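PKS (Streptomyces albus, PDB 4OQJ) probably extends polyketide chains by decarboxylative condensation, as a ketosynthase region of an AT-less type I polyketide synthase in oxazolomycin biosynthesis. Local coordinates at residues 600-605 against 650-654. Sequence-based numbering, arbitrary orientation.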
loop_
_atom_site.group_PDB
_atom_site.type_symbol
_atom_site.label_atom_id
_atom_site.label_comp_id
_atom_site.label_asym_id
_atom_site.label_seq_id
_atom_site.Cartn_x
_atom_site.Cartn_y
_atom_site.Cartn_z
ATOM N N VAL A 600 -18.570 -4.152 -55.748
ATOM C CA VAL A 600 -17.512 -3.383 -55.104
ATOM C C VAL A 600 -18.061 -2.545 -53.954
ATOM O O VAL A 600 -17.462 -2.484 -52.888
ATOM C CB VAL A 600 -16.801 -2.455 -56.095
ATOM C CG1 VAL A 600 -15.706 -1.638 -55.392
ATOM C CG2 VAL A 600 -16.190 -3.268 -57.211
ATOM N N GLN A 601 -19.211 -1.909 -54.167
ATOM C CA GLN A 601 -19.787 -1.053 -53.141
ATOM C C GLN A 601 -20.330 -1.876 -51.975
ATOM O O GLN A 601 -20.149 -1.493 -50.824
ATOM C CB GLN A 601 -20.895 -0.171 -53.731
ATOM C CG GLN A 601 -20.370 0.959 -54.610
ATOM C CD GLN A 601 -21.475 1.843 -55.174
ATOM O OE1 GLN A 601 -21.794 2.889 -54.616
ATOM N NE2 GLN A 601 -22.041 1.433 -56.294
ATOM N N TYR A 602 -20.989 -2.997 -52.277
ATOM C CA TYR A 602 -21.530 -3.871 -51.246
ATOM C C TYR A 602 -20.409 -4.426 -50.379
ATOM O O TYR A 602 -20.494 -4.413 -49.148
ATOM C CB TYR A 602 -22.337 -5.030 -51.862
ATOM C CG TYR A 602 -22.883 -5.989 -50.824
ATOM C CD1 TYR A 602 -24.072 -5.721 -50.158
ATOM C CD2 TYR A 602 -22.211 -7.158 -50.506
ATOM C CE1 TYR A 602 -24.575 -6.592 -49.202
ATOM C CE2 TYR A 602 -22.708 -8.037 -49.559
ATOM C CZ TYR A 602 -23.888 -7.746 -48.904
ATOM O OH TYR A 602 -24.387 -8.617 -47.956
ATOM N N ALA A 603 -19.351 -4.904 -51.020
ATOM C CA ALA A 603 -18.219 -5.457 -50.288
ATOM C C ALA A 603 -17.560 -4.389 -49.409
ATOM O O ALA A 603 -17.146 -4.681 -48.284
ATOM C CB ALA A 603 -17.222 -6.045 -51.245
ATOM N N THR A 604 -17.456 -3.159 -49.912
ATOM C CA THR A 604 -16.882 -2.067 -49.117
ATOM C C THR A 604 -17.761 -1.808 -47.882
ATOM O O THR A 604 -17.258 -1.686 -46.763
ATOM C CB THR A 604 -16.737 -0.760 -49.944
ATOM O OG1 THR A 604 -15.856 -0.974 -51.052
ATOM C CG2 THR A 604 -16.182 0.366 -49.089
ATOM N N ALA A 605 -19.077 -1.756 -48.086
ATOM C CA ALA A 605 -20.018 -1.534 -46.986
ATOM C C ALA A 605 -19.912 -2.618 -45.917
ATOM O O ALA A 605 -19.913 -2.316 -44.724
ATOM C CB ALA A 605 -21.443 -1.454 -47.506
ATOM N N ALA A 650 -20.011 8.613 -50.573
ATOM C CA ALA A 650 -20.081 7.615 -51.640
ATOM C C ALA A 650 -19.167 6.427 -51.358
ATOM O O ALA A 650 -18.088 6.586 -50.799
ATOM C CB ALA A 650 -19.725 8.246 -52.984
ATOM N N LEU A 651 -19.621 5.240 -51.750
ATOM C CA LEU A 651 -18.861 4.007 -51.566
ATOM C C LEU A 651 -17.895 3.741 -52.728
ATOM O O LEU A 651 -17.122 2.777 -52.696
ATOM C CB LEU A 651 -19.823 2.833 -51.402
ATOM C CG LEU A 651 -20.591 2.825 -50.074
ATOM C CD1 LEU A 651 -21.747 1.847 -50.129
ATOM C CD2 LEU A 651 -19.664 2.480 -48.919
ATOM N N LEU A 652 -17.939 4.608 -53.736
ATOM C CA LEU A 652 -17.059 4.516 -54.900
ATOM C C LEU A 652 -16.192 5.753 -55.048
ATOM O O LEU A 652 -16.664 6.864 -54.815
ATOM C CB LEU A 652 -17.866 4.350 -56.175
ATOM C CG LEU A 652 -18.446 2.985 -56.491
ATOM C CD1 LEU A 652 -19.021 3.028 -57.878
ATOM C CD2 LEU A 652 -17.410 1.880 -56.369
ATOM N N PRO A 653 -14.928 5.575 -55.467
ATOM C CA PRO A 653 -14.114 6.766 -55.718
ATOM C C PRO A 653 -14.696 7.588 -56.863
ATOM O O PRO A 653 -15.274 7.024 -57.804
ATOM C CB PRO A 653 -12.741 6.194 -56.100
ATOM C CG PRO A 653 -12.787 4.746 -55.733
ATOM C CD PRO A 653 -14.212 4.341 -55.831
ATOM N N ALA A 654 -14.566 8.907 -56.777
ATOM C CA ALA A 654 -14.921 9.766 -57.899
ATOM C C ALA A 654 -13.893 9.568 -59.005
ATOM O O ALA A 654 -12.775 9.113 -58.744
ATOM C CB ALA A 654 -14.978 11.223 -57.468
HETATM O O HOH W 1 -14.984 1.067 -52.676
#
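Leu651 and Leu652 close on one face of helix 594-610 with Gln601 between them, and these three residues account for most of the 303 Å² buried. The evidence for a close fit is the aliphatic part of Gln601: its CG lies 3.4 Å from Leu652 CG and 3.8 Å from Leu651 CB, so one methylene meets both leucines. Gln601 and Leu652 cross at about a right angle, and the branch point of the leucine, not a methyl, makes the nearest approach. With CG beside the backbone N (chi1 -73°) and the chain extended beyond it (chi2 -179°), the glutamine runs out past Leu652, and its amide is held at both ends: OE1 accepts from the backbone N of Val551 and NE2 donates to the carbonyl of Ala597, one turn earlier in the helix. This accounts for a buried polar group amid leucine carbons.

The two methyls of Leu651 divide along the helix: CD1 lies near Gln601 O (3.8 Å) and against Ala605 CB (4.2 Å), while CD2 reaches Thr604 CG2 at 4.1 Å. Leu652 CD2 in turn packs on Val600 CG1. The direct contacts are thus van der Waals, and the polar link goes through a water that donates to Thr604 OG1 (2.8 Å) and to Leu651 O. The same hydroxyl donates to Val600 O at 2.9 Å, from the face of that carbonyl opposite Thr604 N, a back-bond made possible by OG1 standing beside its own backbone N (chi1 -61°).

Leu651, just past strand 648-650, is hydrogen-bonded through its backbone to Glu549 at the end of strand 547-549. The contact, centred about 39 Å from the chain centre and C-terminal to the ketosynthase sheet, joins helix 594-610 to the loop before helix 660-673 in a small alpha/beta region, where helices 557-566, 568-581 and 660-673 also touch Thr604.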